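Local structure of conjugal transfer protein TRWB (Escherichia coli, 1E9R) at residues B[319-322]-B[323-327]; B[350-353]-B[354-358]; B[173-176]-B[177-181]. The protein probably couples DNA to the secretion channel in bacterial conjugation, working as a hexameric P-loop NTPase that resembles ring helicases and F1-ATPase. All coordinates share one frame; numbering follows the deposited sequence.

Along the chain, interaction 3 (173-181) comes first, then interaction 1 (319-327), then interaction 2 (350-358). The last two are close: their centres lie 16 Å apart and their nearest atoms about 6 Å apart. Helix 318-325 of interaction 1 follows strand 309-315 of the mixed sheet, and Thr318 at its start touches Thr352 and Asp355 of interaction 2, on helix 350-360. Interaction 3 belongs to helix 169-178, in the helical portion between strands 103-105 and 243-247; its centre is 33 Å from that of interaction 1 and 49 Å from that of interaction 2. All three meet the second subunit, so each helps to form the subunit interface of the six-chain assembly.

Interaction 1: B[319-322]-B[323-327]; sequences SQLD and DVYGV
The last turn of helix 318-325 brings Leu321 against Tyr325 and Asp322 against Val327, just where Gly326 breaks the helix and serves as N-cap of helix 327-334. The turn is held by Tyr325 N, which donates to Leu321 O over 2.9 Å in a nearly straight bond (173°), with Val324 N to Gln320 O a looser companion at 3.1 Å. On the buried side, a chi1 of -171° sets Leu321 CG anti to its backbone N, from where CD1 meets the tyrosine ring obliquely, 3.5 Å from Tyr325 CD1. Tyr325 OH goes on to bond Leu294 N. Gly326 suits the break because its positive phi of 96° is a backbone shape that glycine, having no CB, adopts without crowding the carbonyl oxygen of Tyr325. Beyond it, Val327 CG2 comes within 4.0 Å of Asp322 CB. One water donates to both Asp322 OD1, at 2.5 Å, and Val327 O, at 2.8 Å, clasping the two helix ends. Asp322 OD2 forms a salt bridge with Lys328 of the second subunit. With one oxygen held to the turn through a water and the other paired with a lysine across the interface, Asp322 is probably ionised and its carboxylate probably restrained in rotation.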
# COMPACT_ATOMS: atom_id res chain seq x y z
N SER B 319 5.72 -1.54 17.21
CA SER B 319 6.12 -1.25 15.85
C SER B 319 7.21 -2.21 15.39
O SER B 319 7.21 -2.68 14.25
CB SER B 319 6.62 0.19 15.79
OG SER B 319 7.20 0.47 14.54
N GLN B 320 8.13 -2.51 16.30
CA GLN B 320 9.23 -3.41 16.01
C GLN B 320 8.72 -4.81 15.79
O GLN B 320 9.26 -5.54 14.96
CB GLN B 320 10.23 -3.42 17.16
CG GLN B 320 11.55 -4.06 16.80
CD GLN B 320 12.48 -4.18 18.00
OE1 GLN B 320 12.29 -3.51 19.04
NE2 GLN B 320 13.50 -5.02 17.86
N LEU B 321 7.68 -5.18 16.53
CA LEU B 321 7.08 -6.51 16.39
C LEU B 321 6.41 -6.65 15.02
O LEU B 321 6.40 -7.73 14.42
CB LEU B 321 6.04 -6.73 17.49
CG LEU B 321 5.50 -8.15 17.57
CD1 LEU B 321 6.64 -9.10 17.97
CD2 LEU B 321 4.34 -8.21 18.57
N ASP B 322 5.82 -5.55 14.55
CA ASP B 322 5.16 -5.55 13.25
C ASP B 322 6.23 -5.78 12.21
O ASP B 322 6.01 -6.48 11.23
CB ASP B 322 4.47 -4.21 12.95
CG ASP B 322 3.20 -4.01 13.75
OD1 ASP B 322 2.60 -5.02 14.19
OD2 ASP B 322 2.78 -2.85 13.93
N ASP B 323 7.39 -5.20 12.44
CA ASP B 323 8.50 -5.34 11.51
C ASP B 323 9.02 -6.78 11.43
O ASP B 323 9.40 -7.25 10.37
CB ASP B 323 9.62 -4.39 11.91
CG ASP B 323 10.40 -3.91 10.72
OD1 ASP B 323 9.77 -3.39 9.77
OD2 ASP B 323 11.64 -4.05 10.72
N VAL B 324 9.03 -7.48 12.56
CA VAL B 324 9.51 -8.86 12.60
C VAL B 324 8.49 -9.89 12.07
O VAL B 324 8.83 -10.73 11.24
CB VAL B 324 9.92 -9.26 14.06
CG1 VAL B 324 10.39 -10.71 14.12
CG2 VAL B 324 11.02 -8.34 14.55
N TYR B 325 7.26 -9.79 12.56
CA TYR B 325 6.21 -10.73 12.18
C TYR B 325 5.30 -10.25 11.07
O TYR B 325 4.60 -11.06 10.44
CB TYR B 325 5.34 -11.06 13.40
CG TYR B 325 6.02 -11.94 14.41
CD1 TYR B 325 6.89 -11.39 15.36
CD2 TYR B 325 5.81 -13.32 14.41
CE1 TYR B 325 7.54 -12.21 16.28
CE2 TYR B 325 6.46 -14.14 15.33
CZ TYR B 325 7.32 -13.58 16.25
OH TYR B 325 7.97 -14.40 17.15
N GLY B 326 5.30 -8.95 10.84
CA GLY B 326 4.41 -8.40 9.83
C GLY B 326 3.21 -7.93 10.62
O GLY B 326 2.92 -8.48 11.68
N VAL B 327 2.51 -6.93 10.13
CA VAL B 327 1.38 -6.39 10.86
C VAL B 327 0.27 -7.39 11.26
O VAL B 327 -0.14 -7.42 12.41
CB VAL B 327 0.77 -5.21 10.08
CG1 VAL B 327 -0.42 -4.64 10.83
CG2 VAL B 327 1.83 -4.13 9.90
O HOH W 1 0.14 -5.42 14.36

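Interaction 2: B[350-353]-B[354-358]; sequences PKTN and EDMSL
Met356 N donates to Thr352 O across 2.8 Å at 163°, and Ser357 N makes an equally short bond, 2.8 Å, to Asn353 O. Both are regular alpha-helical links in helix 350-360, which links strand 339-342 of the mixed sheet to strand 362-368 of the three-stranded antiparallel sheet. Pro350 suits the first turn, where no earlier helical carbonyl needs its missing N-H, and its own O takes Glu354 N at 3.0 Å. Thr352 and Met356, one turn apart, lie side by side and point the same way, with CG2 of Thr352 4.2 Å from CG of Met356. The threonine's chi1 of -67° puts CG2 anti to the backbone N, on the side of Met356, and sets OG1 beside that N, where it bonds Asp349 OD2. Met356 CG also lies against the backbone, 3.3 Å from Thr352 O. Bends at chi2 and chi3 then fold the buried side chain, which packs on Ile397 and passes near the probable P-loop without touching it. Asn353 is buried, its ND2 donating to Ser346 O. Arg390 spans one helical turn, with NH2 in a salt bridge to Glu354 OE2 and NH1 bonded to Ser357 OG. The serine suits this spot because its small hydroxyl serves two neighbours: OG is also bonded to Val392 O, while Ser357 CB sits 3.3 Å from Asn353 O.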
# COMPACT_ATOMS: atom_id res chain seq x y z
N PRO B 350 3.72 9.22 20.33
CA PRO B 350 2.29 9.40 20.60
C PRO B 350 1.40 8.31 20.01
O PRO B 350 0.28 8.08 20.49
CB PRO B 350 2.00 10.78 20.02
CG PRO B 350 3.01 10.91 18.91
CD PRO B 350 4.26 10.34 19.54
N LYS B 351 1.89 7.64 18.97
CA LYS B 351 1.10 6.59 18.33
C LYS B 351 0.97 5.37 19.24
O LYS B 351 -0.09 4.74 19.31
CB LYS B 351 1.72 6.17 16.99
CG LYS B 351 0.86 5.13 16.29
CD LYS B 351 1.38 4.73 14.91
CE LYS B 351 0.51 3.61 14.31
NZ LYS B 351 1.06 3.01 13.05
N THR B 352 2.04 5.03 19.93
CA THR B 352 2.00 3.89 20.83
C THR B 352 1.21 4.26 22.07
O THR B 352 0.52 3.41 22.64
CB THR B 352 3.41 3.46 21.22
OG1 THR B 352 4.08 2.93 20.07
CG2 THR B 352 3.37 2.40 22.31
N ASN B 353 1.30 5.51 22.50
CA ASN B 353 0.55 5.94 23.67
C ASN B 353 -0.95 5.88 23.39
O ASN B 353 -1.74 5.50 24.25
CB ASN B 353 0.98 7.34 24.08
CG ASN B 353 2.42 7.37 24.56
OD1 ASN B 353 2.86 6.45 25.25
ND2 ASN B 353 3.15 8.43 24.22
N GLU B 354 -1.33 6.25 22.17
CA GLU B 354 -2.73 6.18 21.78
C GLU B 354 -3.16 4.71 21.76
O GLU B 354 -4.26 4.36 22.16
CB GLU B 354 -2.91 6.80 20.40
CG GLU B 354 -4.19 6.38 19.72
CD GLU B 354 -5.43 6.86 20.43
OE1 GLU B 354 -5.34 7.78 21.27
OE2 GLU B 354 -6.51 6.30 20.14
N ASP B 355 -2.28 3.86 21.27
CA ASP B 355 -2.50 2.42 21.19
C ASP B 355 -2.73 1.86 22.60
O ASP B 355 -3.69 1.13 22.85
CB ASP B 355 -1.25 1.78 20.53
CG ASP B 355 -1.36 0.27 20.29
OD1 ASP B 355 -2.43 -0.33 20.52
OD2 ASP B 355 -0.34 -0.31 19.86
N MET B 356 -1.83 2.22 23.51
CA MET B 356 -1.92 1.77 24.90
C MET B 356 -3.18 2.32 25.56
O MET B 356 -3.87 1.61 26.30
CB MET B 356 -0.65 2.18 25.66
CG MET B 356 0.58 1.36 25.25
SD MET B 356 0.35 -0.49 25.46
CE MET B 356 -0.56 -1.03 23.89
N SER B 357 -3.49 3.58 25.30
CA SER B 357 -4.69 4.21 25.85
C SER B 357 -5.93 3.44 25.39
O SER B 357 -6.78 3.06 26.19
CB SER B 357 -4.79 5.66 25.38
OG SER B 357 -6.07 6.20 25.67
N LEU B 358 -6.01 3.21 24.08
CA LEU B 358 -7.13 2.48 23.49
C LEU B 358 -7.22 1.08 24.08
O LEU B 358 -8.31 0.61 24.40
CB LEU B 358 -6.95 2.38 21.97
CG LEU B 358 -8.14 2.25 21.02
CD1 LEU B 358 -7.82 1.22 19.95
CD2 LEU B 358 -9.40 1.86 21.75

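Interaction 3: B[173-176]-B[177-181]; sequences FHWT and TIATF
Two torsions join Phe173 to Thr177: chi1 of -175° carries the phenyl ring away from its backbone N, and chi1 of 78° tucks Thr177 OG1 between its own N and carbonyl carbon, facing back along the helix. From there OG1 donates to Phe173 O at 3.0 Å while lying 3.5 Å above the centre of the ring. Thr177 N reaches Phe173 O as well, from the opposite face of the carbonyl plane, so threonine satisfies this oxygen twice with one residue. The next carbonyl is also shared. His174 O accepts Ile178 N at 2.6 Å and, again from the other face, Ala179 N at 2.7 Å; the second bond is the straighter, at 162°, and spans five residues. Against this widened turn the side chains of His174 and Ile178 cross at about a right angle, His174 ND1 lying 3.4 Å from Ile178 CB, while Ala179 N lies over one face of the imidazole toward the rim. Ala179 is small enough for its CB to sit 3.4 Å from Trp175 CE3, and the indole in turn stacks with Phe187. The Ile178 carbonyl bonds Ser195 of the second subunit. A pi-type turn thus closes helix 169-178, and the Thr180 N-cap, its OG1 capping Asp183 N, opens helix 181-188 directly after it, a helix-to-helix junction in the helical part of the protein.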
# COMPACT_ATOMS: atom_id res chain seq x y z
N PHE B 173 27.61 -28.12 8.43
CA PHE B 173 27.95 -26.80 7.94
C PHE B 173 28.84 -26.88 6.70
O PHE B 173 28.73 -26.05 5.80
CB PHE B 173 28.65 -26.01 9.03
CG PHE B 173 28.95 -24.58 8.67
CD1 PHE B 173 27.94 -23.62 8.69
CD2 PHE B 173 30.24 -24.18 8.35
CE1 PHE B 173 28.23 -22.29 8.40
CE2 PHE B 173 30.54 -22.85 8.06
CZ PHE B 173 29.53 -21.90 8.08
N HIS B 174 29.73 -27.87 6.65
CA HIS B 174 30.63 -28.01 5.51
C HIS B 174 29.84 -28.28 4.24
O HIS B 174 29.97 -27.59 3.23
CB HIS B 174 31.62 -29.17 5.72
CG HIS B 174 32.42 -29.51 4.50
ND1 HIS B 174 33.40 -28.68 4.00
CD2 HIS B 174 32.31 -30.54 3.62
CE1 HIS B 174 33.87 -29.18 2.87
NE2 HIS B 174 33.22 -30.31 2.62
N TRP B 175 29.03 -29.32 4.30
CA TRP B 175 28.22 -29.72 3.17
C TRP B 175 27.28 -28.64 2.69
O TRP B 175 27.23 -28.33 1.50
CB TRP B 175 27.43 -30.97 3.53
CG TRP B 175 28.26 -32.21 3.48
CD1 TRP B 175 28.55 -33.07 4.52
CD2 TRP B 175 28.93 -32.73 2.33
NE1 TRP B 175 29.36 -34.08 4.07
CE2 TRP B 175 29.61 -33.90 2.74
CE3 TRP B 175 29.02 -32.31 1.00
CZ2 TRP B 175 30.37 -34.66 1.85
CZ3 TRP B 175 29.77 -33.06 0.12
CH2 TRP B 175 30.44 -34.22 0.55
N THR B 176 26.53 -28.05 3.62
CA THR B 176 25.55 -27.04 3.26
C THR B 176 26.10 -25.71 2.80
O THR B 176 25.40 -25.00 2.09
CB THR B 176 24.53 -26.77 4.42
OG1 THR B 176 25.22 -26.32 5.59
CG2 THR B 176 23.75 -28.02 4.75
N THR B 177 27.32 -25.36 3.17
CA THR B 177 27.84 -24.06 2.75
C THR B 177 29.28 -24.02 2.25
O THR B 177 29.69 -23.03 1.65
CB THR B 177 27.70 -23.02 3.89
OG1 THR B 177 28.74 -23.21 4.86
CG2 THR B 177 26.36 -23.16 4.59
N ILE B 178 30.04 -25.08 2.48
CA ILE B 178 31.44 -25.11 2.06
C ILE B 178 31.72 -26.02 0.86
O ILE B 178 32.40 -25.61 -0.07
CB ILE B 178 32.37 -25.54 3.22
CG1 ILE B 178 32.18 -24.62 4.43
CG2 ILE B 178 33.82 -25.47 2.76
CD1 ILE B 178 32.51 -23.18 4.15
N ALA B 179 31.20 -27.24 0.90
CA ALA B 179 31.43 -28.16 -0.20
C ALA B 179 31.00 -27.46 -1.49
O ALA B 179 30.09 -26.64 -1.47
CB ALA B 179 30.61 -29.42 -0.00
N THR B 180 31.67 -27.77 -2.60
CA THR B 180 31.30 -27.14 -3.86
C THR B 180 29.89 -27.56 -4.24
O THR B 180 29.38 -28.58 -3.79
CB THR B 180 32.24 -27.54 -5.03
OG1 THR B 180 31.99 -28.90 -5.38
CG2 THR B 180 33.70 -27.38 -4.64
N PHE B 181 29.28 -26.74 -5.09
CA PHE B 181 27.93 -26.98 -5.58
C PHE B 181 27.77 -28.42 -6.02
O PHE B 181 26.81 -29.09 -5.66
CB PHE B 181 27.65 -26.08 -6.77
CG PHE B 181 26.26 -25.53 -6.80
CD1 PHE B 181 25.83 -24.63 -5.82
CD2 PHE B 181 25.41 -25.83 -7.86
CE1 PHE B 181 24.58 -24.04 -5.90
CE2 PHE B 181 24.16 -25.24 -7.94
CZ PHE B 181 23.74 -24.34 -6.96